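Local structure of cytochrome P450 CYP260B1 (5HIW) at residues G38-L43 and A295-Y300; I278-E283 and L299-I304. The protein belongs to the cytochrome P450 family, mostly helical haem proteins, and holds protoporphyrin IX containing Fe in a pocket of its single chain. All coordinates share one frame; numbering follows the deposited sequence.

Contact 1 of 2, residues G38-L43 and A295-Y300; sequences GVPVVL and AGTILY
Leu299 fits the end of its side chain between Pro40 and Val42, where strands 39-42 and 298-302 run parallel in the mixed beta sheet of this P450 fold. The short strand segments are splayed by 41°, and Val41 and Tyr300 are the bridge pair at which they join. Leu299 CG stands anti to its backbone N (chi1 -169°), and CD1 forms the bump. It lies 3.8 Å from Pro40 CB and 3.7 Å from Val42 CG2, so the two residues flank it as walls of a notch. Just before strand 298-302 begins, Pro40 becomes the bump itself: its CG presses on Thr297 CG2 at 3.7 Å, the two side chains crossing obliquely.

On the face that carries Val41 and Tyr300, the fit is alongside rather than wedged. Val41 and Tyr300 point the same way, and Val41 CG2 comes within 4.0 Å of Tyr300 ring atom CD1. Val39 adds a shoulder at the base of this side chain, with CG2 3.8 Å from Tyr300 CB. The ring of Phe8 meets the tyrosine ring nearly perpendicularly.

Two backbone hydrogen bonds set the register. Tyr300 N donates to Pro40 O at 3.0 Å with a nearly straight N-H...O angle of 168°, and Val42 N donates to Tyr300 O at 2.8 Å. Continuing this parallel pattern backward would require an N-H on Pro40 for the carbonyl of Ile298, which proline lacks. Ile298 O is consequently buried with no hydrogen-bonding partner in the model; the ring carbon Pro40 CD sits 3.2 Å from it.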
loop_
_atom_site.group_PDB
_atom_site.type_symbol
_atom_site.label_atom_id
_atom_site.label_comp_id
_atom_site.label_asym_id
_atom_site.label_seq_id
_atom_site.Cartn_x
_atom_site.Cartn_y
_atom_site.Cartn_z
ATOM N N GLY A 38 13.696 -8.316 -14.572
ATOM C CA GLY A 38 15.004 -8.931 -14.336
ATOM C C GLY A 38 15.007 -10.071 -13.333
ATOM O O GLY A 38 16.070 -10.428 -12.816
ATOM N N VAL A 39 13.841 -10.649 -13.044
ATOM C CA VAL A 39 13.727 -11.722 -12.099
ATOM C C VAL A 39 12.667 -12.704 -12.476
ATOM O O VAL A 39 11.705 -12.355 -13.203
ATOM C CB VAL A 39 13.402 -11.178 -10.665
ATOM C CG1 VAL A 39 14.549 -10.363 -10.134
ATOM C CG2 VAL A 39 12.119 -10.367 -10.654
ATOM N N PRO A 40 12.742 -13.940 -11.915
ATOM C CA PRO A 40 11.647 -14.870 -12.049
ATOM C C PRO A 40 10.382 -14.296 -11.337
ATOM O O PRO A 40 10.524 -13.560 -10.370
ATOM C CB PRO A 40 12.117 -16.115 -11.291
ATOM C CG PRO A 40 13.560 -15.947 -11.121
ATOM C CD PRO A 40 13.846 -14.496 -11.121
ATOM N N VAL A 41 9.226 -14.618 -11.855
ATOM C CA VAL A 41 7.923 -14.169 -11.335
ATOM C C VAL A 41 7.085 -15.401 -11.169
ATOM O O VAL A 41 7.098 -16.297 -12.024
ATOM C CB VAL A 41 7.285 -13.163 -12.292
ATOM C CG1 VAL A 41 5.903 -12.821 -11.902
ATOM C CG2 VAL A 41 8.089 -11.902 -12.366
ATOM N N VAL A 42 6.333 -15.458 -10.080
ATOM C CA VAL A 42 5.239 -16.398 -9.883
ATOM C C VAL A 42 3.925 -15.720 -10.068
ATOM O O VAL A 42 3.582 -14.688 -9.380
ATOM C CB VAL A 42 5.279 -16.991 -8.479
ATOM C CG1 VAL A 42 4.295 -18.119 -8.327
ATOM C CG2 VAL A 42 6.698 -17.496 -8.207
ATOM N N LEU A 43 3.176 -16.262 -10.978
ATOM C CA LEU A 43 1.864 -15.713 -11.303
ATOM C C LEU A 43 0.655 -16.378 -10.646
ATOM O O LEU A 43 -0.184 -15.656 -10.114
ATOM C CB LEU A 43 1.624 -15.652 -12.797
ATOM C CG LEU A 43 2.511 -14.726 -13.641
ATOM C CD1 LEU A 43 2.215 -14.901 -15.143
ATOM C CD2 LEU A 43 2.297 -13.258 -13.236
ATOM N N ALA A 295 18.759 -22.114 -4.824
ATOM C CA ALA A 295 19.129 -21.332 -3.631
ATOM C C ALA A 295 19.750 -20.022 -4.088
ATOM O O ALA A 295 20.545 -20.002 -5.010
ATOM C CB ALA A 295 20.084 -22.103 -2.739
ATOM N N GLY A 296 19.370 -18.906 -3.499
ATOM C CA GLY A 296 19.939 -17.614 -3.872
ATOM C C GLY A 296 19.149 -16.792 -4.908
ATOM O O GLY A 296 19.416 -15.656 -5.097
ATOM N N THR A 297 18.114 -17.360 -5.491
ATOM C CA THR A 297 17.255 -16.646 -6.421
ATOM C C THR A 297 16.427 -15.564 -5.733
ATOM O O THR A 297 15.932 -15.773 -4.641
ATOM C CB THR A 297 16.251 -17.617 -7.005
ATOM O OG1 THR A 297 16.946 -18.738 -7.558
ATOM C CG2 THR A 297 15.351 -16.946 -8.069
ATOM N N ILE A 298 16.277 -14.425 -6.387
ATOM C CA ILE A 298 15.299 -13.397 -5.987
ATOM C C ILE A 298 14.012 -13.572 -6.814
ATOM O O ILE A 298 14.058 -13.505 -8.062
ATOM C CB ILE A 298 15.874 -12.005 -6.186
ATOM C CG1 ILE A 298 17.175 -11.855 -5.349
ATOM C CG2 ILE A 298 14.832 -10.961 -5.820
ATOM C CD1 ILE A 298 17.853 -10.488 -5.439
ATOM N N LEU A 299 12.892 -13.821 -6.122
ATOM C CA LEU A 299 11.602 -14.231 -6.699
ATOM C C LEU A 299 10.538 -13.155 -6.482
ATOM O O LEU A 299 10.400 -12.646 -5.364
ATOM C CB LEU A 299 11.185 -15.516 -6.048
ATOM C CG LEU A 299 10.032 -16.292 -6.604
ATOM C CD1 LEU A 299 10.355 -16.773 -8.043
ATOM C CD2 LEU A 299 9.691 -17.463 -5.714
ATOM N N TYR A 300 9.842 -12.760 -7.560
ATOM C CA TYR A 300 8.790 -11.805 -7.496
ATOM C C TYR A 300 7.433 -12.513 -7.567
ATOM O O TYR A 300 7.136 -13.300 -8.509
ATOM C CB TYR A 300 8.970 -10.773 -8.625
ATOM C CG TYR A 300 7.996 -9.600 -8.707
ATOM C CD1 TYR A 300 6.777 -9.701 -9.321
ATOM C CD2 TYR A 300 8.320 -8.415 -8.150
ATOM C CE1 TYR A 300 5.918 -8.606 -9.388
ATOM C CE2 TYR A 300 7.489 -7.324 -8.218
ATOM C CZ TYR A 300 6.333 -7.399 -8.865
ATOM O OH TYR A 300 5.507 -6.321 -8.904
#

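Contact 2 of 2, residues I278-E283 and L299-I304; sequences IVRFVE and LYLSLI. With HEM (protoporphyrin IX containing Fe), chain B.
Ile278 and Leu303 cross at about a right angle beside the haem, with Ile278 CG2 and Leu303 CD1 4.0 Å apart. Leu303 CD1 also reaches the porphyrin methyl CMA of HEM at 3.8 Å. Ile278 CD1 approaches one propionate from the same strand that supplies its polar partner, coming within 3.6 Å of HEM O1A. That partner is Arg280, whose two terminal nitrogens grip the two oxygens separately: NH1 to O1A of HEM at 2.7 Å and NH2 to O2A of HEM at 2.8 Å. Both bonds have N-H...O angles of 173°, and the carboxylate carbon CGA lies in the guanidinium plane, at its edge. The buried arginine would be expected to help stabilise a negative charge on this propionate.

A third bond probably helps to fix the rotation of the guanidinium. Arg280 NH2 also donates to Val279 O at 3.0 Å; this oxygen lies in the guanidinium plane, although the donor stands 44° out of the carbonyl plane. The arginine chain bends at chi2 (-72°), turning CD away from an extended course, while CG ahead of the bend packs on Leu301 CD1, the two side chains crossing at about a right angle.

Behind these side chains is an antiparallel strand pair of the P450 sheet, 277-282 with 298-302. Arg280 and Leu299 form one hydrogen-bonded pair, with Arg280 N donating to Leu299 O at 2.8 Å and Leu299 N returning a bond to Arg280 O. Ile278 and Leu301 form the next, so Ile278, Arg280, Leu299 and Leu301 share a face. Val279 and Tyr300 are the non-hydrogen-bonded pair between them, on the other face, where Val279 CG2 touches ring atom CD2. Farther out, Leu52 of helix 45-53 packs on Ile278, Arg280 and Leu301.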
loop_
_atom_site.group_PDB
_atom_site.type_symbol
_atom_site.label_atom_id
_atom_site.label_comp_id
_atom_site.label_asym_id
_atom_site.label_seq_id
_atom_site.Cartn_x
_atom_site.Cartn_y
_atom_site.Cartn_z
ATOM N N ILE A 278 5.510 -8.494 -4.566
ATOM C CA ILE A 278 6.464 -8.495 -3.500
ATOM C C ILE A 278 7.519 -9.536 -3.812
ATOM O O ILE A 278 7.312 -10.448 -4.668
ATOM C CB ILE A 278 5.848 -8.802 -2.124
ATOM C CG1 ILE A 278 4.982 -10.013 -2.218
ATOM C CG2 ILE A 278 5.117 -7.593 -1.587
ATOM C CD1 ILE A 278 4.244 -10.340 -0.947
ATOM N N VAL A 279 8.622 -9.434 -3.081
ATOM C CA VAL A 279 9.770 -10.188 -3.398
ATOM C C VAL A 279 10.138 -11.147 -2.227
ATOM O O VAL A 279 9.914 -10.817 -1.060
ATOM C CB VAL A 279 10.938 -9.222 -3.646
ATOM C CG1 VAL A 279 12.190 -10.026 -3.835
ATOM C CG2 VAL A 279 10.620 -8.312 -4.861
ATOM N N ARG A 280 10.614 -12.345 -2.580
ATOM C CA ARG A 280 11.193 -13.351 -1.638
ATOM C C ARG A 280 12.578 -13.842 -2.099
ATOM O O ARG A 280 12.935 -13.695 -3.289
ATOM C CB ARG A 280 10.229 -14.517 -1.515
ATOM C CG ARG A 280 8.841 -14.161 -0.915
ATOM C CD ARG A 280 9.016 -13.892 0.578
ATOM N NE ARG A 280 7.828 -13.627 1.365
ATOM C CZ ARG A 280 7.264 -12.420 1.563
ATOM N NH1 ARG A 280 6.206 -12.312 2.331
ATOM N NH2 ARG A 280 7.724 -11.356 0.923
ATOM N N PHE A 281 13.321 -14.384 -1.142
ATOM C CA PHE A 281 14.707 -14.876 -1.286
ATOM C C PHE A 281 14.648 -16.379 -1.116
ATOM O O PHE A 281 14.054 -16.874 -0.162
ATOM C CB PHE A 281 15.630 -14.262 -0.270
ATOM C CG PHE A 281 17.064 -14.779 -0.395
ATOM C CD1 PHE A 281 17.439 -15.974 0.236
ATOM C CD2 PHE A 281 17.972 -14.155 -1.248
ATOM C CE1 PHE A 281 18.715 -16.507 0.083
ATOM C CE2 PHE A 281 19.278 -14.664 -1.378
ATOM C CZ PHE A 281 19.633 -15.844 -0.731
ATOM N N VAL A 282 15.196 -17.129 -2.099
ATOM C CA VAL A 282 15.054 -18.595 -2.072
ATOM C C VAL A 282 16.227 -19.154 -1.277
ATOM O O VAL A 282 17.356 -19.085 -1.739
ATOM C CB VAL A 282 15.025 -19.166 -3.475
ATOM C CG1 VAL A 282 14.840 -20.628 -3.437
ATOM C CG2 VAL A 282 13.887 -18.553 -4.252
ATOM N N GLU A 283 15.942 -19.619 -0.063
ATOM C CA GLU A 283 16.970 -19.978 0.910
ATOM C C GLU A 283 17.554 -21.368 0.593
ATOM O O GLU A 283 18.689 -21.627 0.868
ATOM C CB GLU A 283 16.373 -19.943 2.328
ATOM C CG GLU A 283 16.039 -18.539 2.872
ATOM C CD GLU A 283 17.241 -17.700 3.221
ATOM O OE1 GLU A 283 18.315 -18.316 3.260
ATOM O OE2 GLU A 283 17.157 -16.440 3.484
ATOM N N LEU A 299 12.892 -13.821 -6.122
ATOM C CA LEU A 299 11.602 -14.231 -6.699
ATOM C C LEU A 299 10.538 -13.155 -6.482
ATOM O O LEU A 299 10.400 -12.646 -5.364
ATOM C CB LEU A 299 11.185 -15.516 -6.048
ATOM C CG LEU A 299 10.032 -16.292 -6.604
ATOM C CD1 LEU A 299 10.355 -16.773 -8.043
ATOM C CD2 LEU A 299 9.691 -17.463 -5.714
ATOM N N TYR A 300 9.842 -12.760 -7.560
ATOM C CA TYR A 300 8.790 -11.805 -7.496
ATOM C C TYR A 300 7.433 -12.513 -7.567
ATOM O O TYR A 300 7.136 -13.300 -8.509
ATOM C CB TYR A 300 8.970 -10.773 -8.625
ATOM C CG TYR A 300 7.996 -9.600 -8.707
ATOM C CD1 TYR A 300 6.777 -9.701 -9.321
ATOM C CD2 TYR A 300 8.320 -8.415 -8.150
ATOM C CE1 TYR A 300 5.918 -8.606 -9.388
ATOM C CE2 TYR A 300 7.489 -7.324 -8.218
ATOM C CZ TYR A 300 6.333 -7.399 -8.865
ATOM O OH TYR A 300 5.507 -6.321 -8.904
ATOM N N LEU A 301 6.550 -12.143 -6.643
ATOM C CA LEU A 301 5.191 -12.742 -6.564
ATOM C C LEU A 301 4.149 -11.750 -7.021
ATOM O O LEU A 301 4.077 -10.635 -6.492
ATOM C CB LEU A 301 4.885 -13.152 -5.117
ATOM C CG LEU A 301 5.926 -13.992 -4.379
ATOM C CD1 LEU A 301 5.502 -14.315 -2.955
ATOM C CD2 LEU A 301 6.067 -15.298 -5.138
ATOM N N SER A 302 3.384 -12.091 -8.057
ATOM C CA SER A 302 2.313 -11.259 -8.496
ATOM C C SER A 302 1.160 -11.286 -7.482
ATOM O O SER A 302 0.646 -12.339 -7.122
ATOM C CB SER A 302 1.715 -11.714 -9.819
ATOM O OG SER A 302 0.611 -10.865 -10.186
ATOM N N LEU A 303 0.791 -10.120 -7.015
ATOM C CA LEU A 303 -0.356 -9.975 -6.122
ATOM C C LEU A 303 -1.595 -9.590 -6.901
ATOM O O LEU A 303 -2.619 -9.329 -6.311
ATOM C CB LEU A 303 -0.021 -8.984 -5.022
ATOM C CG LEU A 303 1.176 -9.320 -4.150
ATOM C CD1 LEU A 303 1.497 -8.240 -3.102
ATOM C CD2 LEU A 303 1.109 -10.628 -3.418
ATOM N N ILE A 304 -1.514 -9.546 -8.256
ATOM C CA ILE A 304 -2.645 -9.209 -9.097
ATOM C C ILE A 304 -3.266 -10.392 -9.878
ATOM O O ILE A 304 -4.464 -10.400 -10.102
ATOM C CB ILE A 304 -2.264 -8.037 -10.080
ATOM C CG1 ILE A 304 -2.133 -6.692 -9.296
ATOM C CG2 ILE A 304 -3.237 -7.828 -11.238
ATOM C CD1 ILE A 304 -1.411 -5.523 -9.957
HETATM C CHA HEM B . 3.340 -5.443 4.895
HETATM C CHB HEM B . 0.595 -3.734 1.265
HETATM C CHC HEM B . -0.749 -0.039 4.017
HETATM C CHD HEM B . 2.683 -1.253 7.131
HETATM C C1A HEM B . 2.672 -5.355 3.708
HETATM C C2A HEM B . 2.719 -6.304 2.650
HETATM C C3A HEM B . 1.915 -5.844 1.641
HETATM C C4A HEM B . 1.463 -4.541 2.031
HETATM C CMA HEM B . 1.675 -6.538 0.285
HETATM C CAA HEM B . 3.405 -7.664 2.696
HETATM C CBA HEM B . 4.910 -7.498 2.426
HETATM C CGA HEM B . 5.596 -8.800 2.198
HETATM O O1A HEM B . 5.018 -9.890 2.521
HETATM O O2A HEM B . 6.650 -8.826 1.516
HETATM C C1B HEM B . 0.040 -2.578 1.662
HETATM C C2B HEM B . -0.954 -1.895 0.880
HETATM C C3B HEM B . -1.345 -0.844 1.688
HETATM C C4B HEM B . -0.562 -0.883 2.926
HETATM C CMB HEM B . -1.473 -2.162 -0.544
HETATM C CAB HEM B . -2.308 0.128 1.232
HETATM C CBB HEM B . -2.581 1.306 1.685
HETATM C C1C HEM B . 0.079 -0.044 5.139
HETATM C C2C HEM B . -0.059 0.918 6.190
HETATM C C3C HEM B . 0.931 0.567 7.067
HETATM C C4C HEM B . 1.668 -0.535 6.538
HETATM C CMC HEM B . -1.119 1.992 6.138
HETATM C CAC HEM B . 1.256 1.194 8.362
HETATM C CBC HEM B . 0.315 1.788 9.081
HETATM C C1D HEM B . 3.110 -2.514 6.732
HETATM C C2D HEM B . 4.123 -3.233 7.549
HETATM C C3D HEM B . 4.319 -4.392 6.934
HETATM C C4D HEM B . 3.408 -4.388 5.779
HETATM C CMD HEM B . 4.865 -2.726 8.771
HETATM C CAD HEM B . 5.208 -5.566 7.380
HETATM C CBD HEM B . 4.351 -6.520 8.190
HETATM C CGD HEM B . 5.140 -7.722 8.726
HETATM O O1D HEM B . 6.229 -8.109 8.201
HETATM O O2D HEM B . 4.703 -8.390 9.724
HETATM N NA HEM B . 1.859 -4.277 3.295
HETATM N NB HEM B . 0.128 -2.018 2.890
HETATM N NC HEM B . 1.040 -0.926 5.366
HETATM N ND HEM B . 2.723 -3.245 5.658
HETATM FE FE HEM B . 1.433 -2.664 4.328
HETATM O O HOH W 1 3.145 -1.576 3.253
#

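How the contacts relate
Contacts 1 and 2 lie on either side of strand 298-302, their centres 6 Å apart, and share Leu299 and Tyr300. The sheet order 39-42, 298-302, 277-282 makes that strand parallel to one neighbour and antiparallel to the other. Two backbone links join the contacts directly: Val42 O is 2.9 Å from Ser302 N and Gly296 N is 2.7 Å from Val282 O, each a probable hydrogen bond. Ile298 CG2 also packs on Val279 CG1 at 3.4 Å. Contact 2 reaches the haem directly through Ile278, Arg280 and Leu303, whereas the side chain of Tyr300, shared by both contacts, stays about 10 Å from the haem between nearest atoms.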